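Local coordinates for protein Cas13d (uncultured Ruminococcus sp, PDB 6IV9) that binds a CRISPR RNA guide and, as a nuclease with two HEPN domains, probably processes that guide and cuts target RNA, at residues L734-Y745 and S847-V855; T188-N196 and I826-E834. The protein carries 2 engineered substitutions. All coordinates share one frame; numbering follows the deposited sequence. Where two conformers were deposited one is given.

Contact 1: residues L734-Y745 and S847-V855. With nucleotides of chain B.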
# COMPACT_ATOMS: atom_id res chain seq x y z
N LEU A 734 4.02 15.82 -3.20
CA LEU A 734 3.88 16.47 -1.88
C LEU A 734 2.71 15.86 -1.08
O LEU A 734 2.93 15.47 0.04
CB LEU A 734 3.62 17.95 -2.12
CG LEU A 734 3.20 18.74 -0.89
CD1 LEU A 734 4.32 18.79 0.13
CD2 LEU A 734 2.76 20.13 -1.27
N VAL A 735 1.53 15.78 -1.68
CA VAL A 735 0.34 15.24 -0.95
C VAL A 735 0.55 13.76 -0.62
O VAL A 735 0.34 13.40 0.52
CB VAL A 735 -0.95 15.49 -1.75
CG1 VAL A 735 -2.16 14.87 -1.09
CG2 VAL A 735 -1.18 16.96 -2.01
N LYS A 736 1.04 12.98 -1.57
CA LYS A 736 1.23 11.53 -1.33
C LYS A 736 2.22 11.34 -0.18
O LYS A 736 1.94 10.54 0.66
CB LYS A 736 1.78 10.85 -2.58
CG LYS A 736 2.12 9.39 -2.41
CD LYS A 736 3.08 8.88 -3.42
CE LYS A 736 4.49 9.33 -3.17
NZ LYS A 736 5.46 8.61 -4.01
N ASN A 737 3.30 12.10 -0.16
CA ASN A 737 4.29 11.94 0.93
C ASN A 737 3.67 12.27 2.29
O ASN A 737 3.98 11.59 3.23
CB ASN A 737 5.60 12.65 0.63
CG ASN A 737 6.52 11.72 -0.13
OD1 ASN A 737 7.10 10.84 0.46
ND2 ASN A 737 6.60 11.90 -1.42
N LEU A 738 2.85 13.31 2.36
CA LEU A 738 2.18 13.70 3.62
C LEU A 738 1.15 12.66 4.06
O LEU A 738 1.05 12.38 5.22
CB LEU A 738 1.59 15.10 3.45
CG LEU A 738 2.64 16.20 3.34
CD1 LEU A 738 1.99 17.53 3.03
CD2 LEU A 738 3.47 16.27 4.59
N VAL A 739 0.40 12.11 3.11
CA VAL A 739 -0.58 11.04 3.44
C VAL A 739 0.20 9.84 4.00
O VAL A 739 -0.24 9.26 4.96
CB VAL A 739 -1.41 10.65 2.21
CG1 VAL A 739 -2.21 9.38 2.44
CG2 VAL A 739 -2.31 11.78 1.75
N ASN A 740 1.33 9.54 3.39
CA ASN A 740 2.22 8.42 3.79
C ASN A 740 2.80 8.68 5.18
O ASN A 740 2.89 7.76 5.95
CB ASN A 740 3.26 8.09 2.73
CG ASN A 740 2.66 7.46 1.50
OD1 ASN A 740 1.51 7.08 1.49
ND2 ASN A 740 3.44 7.38 0.44
N VAL A 741 3.21 9.91 5.47
CA VAL A 741 3.72 10.22 6.83
C VAL A 741 2.57 10.03 7.82
O VAL A 741 2.75 9.45 8.85
CB VAL A 741 4.23 11.67 6.93
CG1 VAL A 741 4.46 12.06 8.37
CG2 VAL A 741 5.47 11.90 6.09
N ASN A 742 1.38 10.48 7.45
CA ASN A 742 0.20 10.39 8.34
C ASN A 742 -0.10 8.93 8.67
O ASN A 742 -0.46 8.64 9.78
CB ASN A 742 -1.04 11.04 7.75
CG ASN A 742 -2.11 11.18 8.81
OD1 ASN A 742 -1.98 11.98 9.71
ND2 ASN A 742 -3.14 10.36 8.72
N ALA A 743 0.10 8.06 7.70
CA ALA A 743 -0.19 6.62 7.84
C ALA A 743 0.60 6.02 9.01
O ALA A 743 0.08 5.18 9.69
CB ALA A 743 0.12 5.93 6.55
N ARG A 744 1.83 6.48 9.24
CA ARG A 744 2.66 5.94 10.34
C ARG A 744 1.98 6.22 11.68
O ARG A 744 2.08 5.41 12.56
CB ARG A 744 4.06 6.56 10.30
CG ARG A 744 4.85 6.22 9.06
CD ARG A 744 5.31 4.79 9.15
NE ARG A 744 6.36 4.63 10.12
CZ ARG A 744 7.57 5.12 9.99
NH1 ARG A 744 7.97 5.61 8.84
NH2 ARG A 744 8.41 5.09 11.00
N TYR A 745 1.41 7.41 11.81
CA TYR A 745 0.68 7.86 13.02
C TYR A 745 -0.63 7.09 13.19
O TYR A 745 -1.02 6.78 14.29
CB TYR A 745 0.65 9.39 13.09
CG TYR A 745 2.05 9.93 13.16
CD1 TYR A 745 2.77 10.18 12.01
CD2 TYR A 745 2.69 10.08 14.37
CE1 TYR A 745 4.07 10.62 12.06
CE2 TYR A 745 4.00 10.51 14.44
CZ TYR A 745 4.69 10.78 13.28
OH TYR A 745 5.99 11.18 13.33
N SER A 847 12.11 18.55 4.93
CA SER A 847 11.68 17.14 4.96
C SER A 847 10.16 17.03 5.06
O SER A 847 9.54 17.91 5.60
CB SER A 847 12.34 16.40 6.07
OG SER A 847 11.78 16.75 7.31
N TYR A 848 9.62 15.89 4.63
CA TYR A 848 8.17 15.65 4.77
C TYR A 848 7.84 15.58 6.26
O TYR A 848 6.83 16.05 6.68
CB TYR A 848 7.77 14.41 3.97
CG TYR A 848 7.80 14.66 2.49
CD1 TYR A 848 6.99 15.62 1.91
CD2 TYR A 848 8.65 13.96 1.67
CE1 TYR A 848 7.01 15.86 0.56
CE2 TYR A 848 8.68 14.18 0.30
CZ TYR A 848 7.85 15.13 -0.25
OH TYR A 848 7.89 15.35 -1.58
N PHE A 849 8.74 14.98 7.02
CA PHE A 849 8.52 14.85 8.47
C PHE A 849 8.39 16.24 9.09
O PHE A 849 7.47 16.46 9.83
CB PHE A 849 9.70 14.11 9.10
CG PHE A 849 9.60 13.88 10.58
CD1 PHE A 849 10.06 14.84 11.47
CD2 PHE A 849 9.10 12.71 11.10
CE1 PHE A 849 9.99 14.62 12.84
CE2 PHE A 849 9.02 12.50 12.47
CZ PHE A 849 9.47 13.46 13.33
N SER A 850 9.30 17.15 8.77
CA SER A 850 9.21 18.51 9.35
C SER A 850 7.96 19.26 8.86
O SER A 850 7.42 20.01 9.61
CB SER A 850 10.46 19.32 9.26
OG SER A 850 10.91 19.35 7.95
N ILE A 851 7.58 19.07 7.61
CA ILE A 851 6.35 19.76 7.13
C ILE A 851 5.16 19.23 7.92
O ILE A 851 4.40 19.99 8.40
CB ILE A 851 6.14 19.53 5.63
CG1 ILE A 851 7.26 20.14 4.80
CG2 ILE A 851 4.77 20.03 5.21
CD1 ILE A 851 7.21 19.75 3.36
N TYR A 852 5.07 17.92 8.04
CA TYR A 852 3.90 17.30 8.69
C TYR A 852 3.79 17.78 10.14
O TYR A 852 2.74 18.17 10.55
CB TYR A 852 4.10 15.79 8.69
CG TYR A 852 3.03 15.01 9.39
CD1 TYR A 852 1.91 14.57 8.72
CD2 TYR A 852 3.15 14.68 10.72
CE1 TYR A 852 0.92 13.85 9.36
CE2 TYR A 852 2.17 13.96 11.37
CZ TYR A 852 1.05 13.55 10.69
OH TYR A 852 0.11 12.84 11.34
N HIS A 853 4.88 17.72 10.88
CA HIS A 853 4.87 18.13 12.30
C HIS A 853 4.58 19.63 12.45
O HIS A 853 3.90 20.00 13.38
CB HIS A 853 6.06 17.55 13.04
CG HIS A 853 5.88 16.09 13.28
ND1 HIS A 853 4.91 15.60 14.09
CD2 HIS A 853 6.51 15.02 12.76
CE1 HIS A 853 4.97 14.30 14.09
NE2 HIS A 853 5.92 13.93 13.28
N TYR A 854 5.13 20.46 11.57
CA TYR A 854 4.83 21.90 11.73
C TYR A 854 3.33 22.14 11.53
O TYR A 854 2.71 22.76 12.34
CB TYR A 854 5.64 22.75 10.75
CG TYR A 854 5.24 24.19 10.85
CD1 TYR A 854 5.70 24.98 11.88
CD2 TYR A 854 4.33 24.75 9.97
CE1 TYR A 854 5.30 26.29 12.02
CE2 TYR A 854 3.91 26.06 10.09
CZ TYR A 854 4.40 26.83 11.12
OH TYR A 854 4.00 28.11 11.26
N VAL A 855 2.76 21.60 10.47
CA VAL A 855 1.31 21.78 10.20
C VAL A 855 0.51 21.16 11.34
O VAL A 855 -0.41 21.77 11.81
CB VAL A 855 0.91 21.18 8.84
CG1 VAL A 855 -0.58 21.24 8.61
CG2 VAL A 855 1.67 21.82 7.69
P A B 27 5.09 0.25 13.46
OP1 A B 27 4.31 1.49 13.78
OP2 A B 27 4.64 -1.00 14.06
O5' A B 27 5.14 -0.15 11.94
C5' A B 27 5.46 0.90 11.00
C4' A B 27 5.43 0.36 9.63
O4' A B 27 5.71 1.40 8.69
C3' A B 27 6.51 -0.69 9.35
O3' A B 27 5.95 -1.99 9.27
C2' A B 27 7.07 -0.31 7.96
O2' A B 27 7.06 -1.41 7.06
C1' A B 27 6.10 0.80 7.52
N9 A B 27 6.71 1.80 6.66
C8 A B 27 6.21 2.17 5.44
N7 A B 27 6.97 3.02 4.80
C5 A B 27 8.04 3.24 5.66
C6 A B 27 9.17 4.06 5.58
N6 A B 27 9.45 4.83 4.52
N1 A B 27 10.06 4.02 6.60
C2 A B 27 9.77 3.26 7.66
N3 A B 27 8.71 2.49 7.88
C4 A B 27 7.88 2.51 6.82
P A B 37 9.31 9.50 -3.06
OP1 A B 37 9.84 10.82 -2.79
OP2 A B 37 7.80 9.38 -3.00
O5' A B 37 9.80 9.04 -4.51
C5' A B 37 9.20 9.70 -5.66
C4' A B 37 9.04 8.77 -6.84
O4' A B 37 10.34 8.28 -7.22
C3' A B 37 8.16 7.55 -6.57
O3' A B 37 7.41 7.27 -7.75
C2' A B 37 9.16 6.43 -6.30
O2' A B 37 8.72 5.13 -6.64
C1' A B 37 10.35 6.85 -7.18
N9 A B 37 11.62 6.46 -6.58
C8 A B 37 12.26 7.06 -5.53
N7 A B 37 13.41 6.50 -5.23
C5 A B 37 13.49 5.43 -6.10
C6 A B 37 14.46 4.43 -6.28
N6 A B 37 15.55 4.34 -5.53
N1 A B 37 14.25 3.51 -7.25
C2 A B 37 13.16 3.62 -8.01
N3 A B 37 12.17 4.51 -7.93
C4 A B 37 12.42 5.41 -6.97
P G B 36 6.27 5.00 -3.67
OP1 G B 36 5.18 6.02 -3.62
OP2 G B 36 6.67 4.44 -5.01
O5' G B 36 7.65 5.46 -3.09
C5' G B 36 7.68 6.11 -1.81
C4' G B 36 9.11 6.29 -1.35
O4' G B 36 9.73 5.01 -1.21
C3' G B 36 10.00 7.07 -2.31
O3' G B 36 9.99 8.47 -2.07
C2' G B 36 11.37 6.49 -2.05
O2' G B 36 11.95 7.05 -0.89
C1' G B 36 11.05 5.05 -1.67
N9 G B 36 11.19 4.16 -2.79
C8 G B 36 10.33 3.98 -3.85
N7 G B 36 10.78 3.12 -4.72
C5 G B 36 12.01 2.74 -4.22
C6 G B 36 12.95 1.83 -4.74
O6 G B 36 12.88 1.16 -5.77
N1 G B 36 14.05 1.71 -3.91
C2 G B 36 14.22 2.39 -2.73
N2 G B 36 15.35 2.14 -2.07
N3 G B 36 13.35 3.25 -2.24
C4 G B 36 12.28 3.38 -3.04
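Tyr852 is the knob of a knobs-into-holes contact between two crossing helices: its ring enters the hole formed by Leu738, Val741, Asn742 and Tyr745. The helix axes cross at -72°, 9.7 Å apart at their closest, a separation that leaves room for aromatic side chains. Val741 lays CG1 over one face of the Tyr852 ring, 3.4 Å from CG; with CG1 anti to the backbone N (chi1 168°), this beta-branched residue also has CG2 to offer to CB of Tyr848. At the far end of the knob, the Tyr852 OH donates to Asn742 OD1 (2.8 Å) from somewhat off the carbonyl plane, so a buried hydroxyl is paired. Tyr745 runs nearly parallel to the Tyr852 ring but is slid so far that the two barely overlap. Its own OH accepts from His853 NE2 (2.8 Å) and lies in the plane of the imidazole, while Leu907 O also bonds to this hydroxyl. At the other end, the Asn737 amide stacks almost flat on the Tyr848 ring, while Leu734 CD1 comes in at the ring edge, 4.0 Å from CE1. Asn737 ND2 further bonds Leu733 O and OP2 of A37 of chain B. Lys736, bent at chi3, reaches the same RNA backbone: its NZ binds OP1 of G36 (2.6 Å) and OP2 of A37, both of chain B, a natural use of a long cation. Helix 816-827 packs against Tyr745, Tyr852 and His853, helix 910-913 against Val741, Tyr745 and Phe849, and helix 630-638 takes the side of helix 713-760 that carries Val735 and Val739.

Contact 2: residues T188-N196 and I826-E834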
# COMPACT_ATOMS: atom_id res chain seq x y z
N THR A 188 -8.69 4.16 7.00
CA THR A 188 -8.64 5.56 7.47
C THR A 188 -8.54 6.48 6.25
O THR A 188 -9.26 7.44 6.18
CB THR A 188 -7.47 5.78 8.44
OG1 THR A 188 -7.71 5.04 9.62
CG2 THR A 188 -7.30 7.24 8.80
N ASN A 189 -7.67 6.15 5.31
CA ASN A 189 -7.52 6.98 4.10
C ASN A 189 -8.81 6.99 3.27
O ASN A 189 -9.17 8.03 2.80
CB ASN A 189 -6.34 6.50 3.25
CG ASN A 189 -5.01 6.77 3.90
OD1 ASN A 189 -4.95 7.45 4.90
ND2 ASN A 189 -3.95 6.25 3.34
N ILE A 190 -9.43 5.84 3.08
CA ILE A 190 -10.66 5.76 2.24
C ILE A 190 -11.79 6.59 2.88
O ILE A 190 -12.43 7.33 2.20
CB ILE A 190 -11.09 4.30 2.03
CG1 ILE A 190 -10.05 3.51 1.25
CG2 ILE A 190 -12.46 4.26 1.39
CD1 ILE A 190 -10.31 2.03 1.20
N VAL A 191 -11.97 6.47 4.19
CA VAL A 191 -13.05 7.23 4.86
C VAL A 191 -12.78 8.73 4.68
O VAL A 191 -13.70 9.47 4.46
CB VAL A 191 -13.15 6.84 6.34
CG1 VAL A 191 -14.05 7.77 7.10
CG2 VAL A 191 -13.60 5.41 6.50
N TYR A 192 -11.52 9.13 4.83
CA TYR A 192 -11.20 10.56 4.65
C TYR A 192 -11.49 10.99 3.21
O TYR A 192 -12.08 12.01 3.01
CB TYR A 192 -9.73 10.82 4.98
CG TYR A 192 -9.23 12.15 4.49
CD1 TYR A 192 -9.60 13.33 5.10
CD2 TYR A 192 -8.42 12.23 3.38
CE1 TYR A 192 -9.16 14.55 4.63
CE2 TYR A 192 -7.96 13.44 2.91
CZ TYR A 192 -8.34 14.61 3.53
OH TYR A 192 -7.86 15.78 3.04
N ALA A 193 -11.12 10.17 2.25
CA ALA A 193 -11.34 10.51 0.83
C ALA A 193 -12.84 10.66 0.56
O ALA A 193 -13.22 11.60 -0.10
CB ALA A 193 -10.74 9.46 -0.04
N LEU A 194 -13.65 9.75 1.07
CA LEU A 194 -15.11 9.82 0.84
C LEU A 194 -15.68 11.09 1.48
O LEU A 194 -16.46 11.74 0.83
CB LEU A 194 -15.75 8.54 1.38
CG LEU A 194 -15.43 7.32 0.53
CD1 LEU A 194 -15.81 6.05 1.24
CD2 LEU A 194 -16.11 7.42 -0.82
N ASN A 195 -15.27 11.42 2.69
CA ASN A 195 -15.73 12.67 3.35
C ASN A 195 -15.23 13.89 2.57
O ASN A 195 -15.98 14.83 2.41
CB ASN A 195 -15.28 12.75 4.80
CG ASN A 195 -16.22 11.98 5.69
OD1 ASN A 195 -17.30 12.45 5.98
ND2 ASN A 195 -15.85 10.78 6.07
N ASN A 196 -13.99 13.84 2.12
CA ASN A 196 -13.35 14.96 1.39
C ASN A 196 -14.08 15.22 0.08
O ASN A 196 -14.24 16.36 -0.29
CB ASN A 196 -11.89 14.65 1.08
CG ASN A 196 -11.22 15.84 0.44
OD1 ASN A 196 -11.31 16.93 0.94
ND2 ASN A 196 -10.59 15.62 -0.68
N ILE A 826 -4.84 12.95 13.40
CA ILE A 826 -4.25 11.79 12.68
C ILE A 826 -5.36 11.02 11.96
O ILE A 826 -5.25 10.80 10.80
CB ILE A 826 -3.49 10.91 13.68
CG1 ILE A 826 -2.24 11.61 14.21
CG2 ILE A 826 -3.18 9.55 13.09
CD1 ILE A 826 -1.66 11.00 15.45
N ALA A 827 -6.42 10.71 12.68
CA ALA A 827 -7.55 9.94 12.12
C ALA A 827 -8.24 10.69 10.96
O ALA A 827 -8.75 10.03 10.11
CB ALA A 827 -8.53 9.59 13.20
N HIS A 828 -8.26 12.01 10.98
CA HIS A 828 -9.02 12.77 9.96
C HIS A 828 -8.13 13.36 8.87
O HIS A 828 -8.64 14.16 8.11
CB HIS A 828 -9.81 13.88 10.64
CG HIS A 828 -10.72 13.34 11.68
ND1 HIS A 828 -11.24 14.10 12.67
CD2 HIS A 828 -11.21 12.10 11.86
CE1 HIS A 828 -12.00 13.35 13.44
NE2 HIS A 828 -11.99 12.14 12.97
N LEU A 829 -6.84 13.05 8.88
CA LEU A 829 -5.90 13.60 7.88
C LEU A 829 -5.96 15.13 7.88
O LEU A 829 -5.86 15.71 6.84
CB LEU A 829 -6.16 13.00 6.50
CG LEU A 829 -5.46 11.67 6.27
CD1 LEU A 829 -6.10 10.58 7.09
CD2 LEU A 829 -5.44 11.28 4.80
N THR A 830 -6.03 15.72 9.06
CA THR A 830 -6.12 17.20 9.22
C THR A 830 -4.90 17.89 8.62
O THR A 830 -5.05 18.95 8.07
CB THR A 830 -6.28 17.57 10.69
OG1 THR A 830 -7.43 16.86 11.13
CG2 THR A 830 -6.44 19.06 10.89
N VAL A 831 -3.74 17.28 8.71
CA VAL A 831 -2.53 17.93 8.17
C VAL A 831 -2.72 18.12 6.67
O VAL A 831 -2.35 19.14 6.16
CB VAL A 831 -1.29 17.08 8.46
CG1 VAL A 831 -0.12 17.49 7.60
CG2 VAL A 831 -0.93 17.11 9.93
N VAL A 832 -3.21 17.09 5.99
CA VAL A 832 -3.43 17.20 4.52
C VAL A 832 -4.55 18.19 4.26
O VAL A 832 -4.40 19.04 3.42
CB VAL A 832 -3.71 15.84 3.88
CG1 VAL A 832 -3.95 16.00 2.39
CG2 VAL A 832 -2.55 14.91 4.12
N ARG A 833 -5.66 18.01 4.95
CA ARG A 833 -6.73 19.12 4.89
C ARG A 833 -6.47 20.59 5.10
O ARG A 833 -6.88 21.37 4.28
CB ARG A 833 -7.90 18.70 5.78
CG ARG A 833 -9.14 19.56 5.59
CD ARG A 833 -10.31 19.06 6.39
NE ARG A 833 -11.06 18.12 5.58
CZ ARG A 833 -12.03 18.45 4.74
NH1 ARG A 833 -12.68 19.59 4.90
NH2 ARG A 833 -12.34 17.65 3.74
N GLU A 834 -5.57 20.88 6.04
CA GLU A 834 -5.18 22.24 6.47
C GLU A 834 -3.79 22.62 5.95
O GLU A 834 -3.27 23.60 6.39
CB GLU A 834 -5.16 22.23 7.99
CG GLU A 834 -6.49 21.88 8.61
CD GLU A 834 -7.58 22.90 8.34
OE1 GLU A 834 -7.30 24.08 8.50
OE2 GLU A 834 -8.68 22.51 7.97
O HOH W 1 -10.44 8.91 8.24
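The Tyr192 ring receives Leu829 on one face, with CB sitting over the ring centre, 3.6 Å from the centroid and 7° off the normal, a CH-pi contact. Leu829 CD2 adds apolar packing at 3.4 Å from Tyr192 CD2. In one of its two conformers Arg833 brings NE to the ring edge, near its plane, and sets Asn196 CA at the edge of its guanidinium, with the Asn196 amide turned almost perpendicular to it; this part of the contact is therefore less certain. Tyr192 CG stands anti to its own backbone N (chi1 165°), which carries the ring away from helix 168-197 and across the turn after Ala827; its CD1 lies 3.3 Å from His828 O. A large flat residue suits this place, since it can cover a turn while its OH goes on to bond Tyr638 O.

That turn is a Schellman motif. Leu829 takes positive phi (55°) as the C-prime residue, Thr830 N returns to Cys825 O, and a weak bond joins Leu829 N to Ile826 O. The reversal pushes the Leu829 side chain toward the partner helix, where its CD1 also touches Thr188 CG2 at 3.9 Å. A water ties the backbones together, donating to both Thr188 O and Ala827 O, each at 2.8 Å. His828, stacked on Tyr206, is consistent with the histidine of the R-x4-H signature of HEPN nucleases, and the contact packs the chain just after it against helix 168-197.

The two segments therefore meet through apolar and CH-pi packing around one bridging water rather than by direct hydrogen bonds, while Asn196 ND2 and the Tyr192 hydroxyl spend their donors on carbonyls of Lys637, Tyr638 and Ala639.

In the fold
Both contacts are largely buried, their centres about 13 Å apart, and they are joined directly: Asn742, which takes the Tyr852 hydroxyl in contact 1, gives its ND2 to Ile826 O of contact 2, a probable hydrogen bond at 3.0 Å, and the same ND2 packs against Leu829. Helix 713-760 is thus shared ground, touched by contact 2 through Thr188 and Asn189 as well. The chemistry differs with place. Contact 1 combines aromatic packing with two direct side-chain hydrogen bonds, and one flank faces RNA phosphates; contact 2, about 11 Å from the RNA at its nearest atom, joins a helix to a helix-ending turn mainly by packing and water.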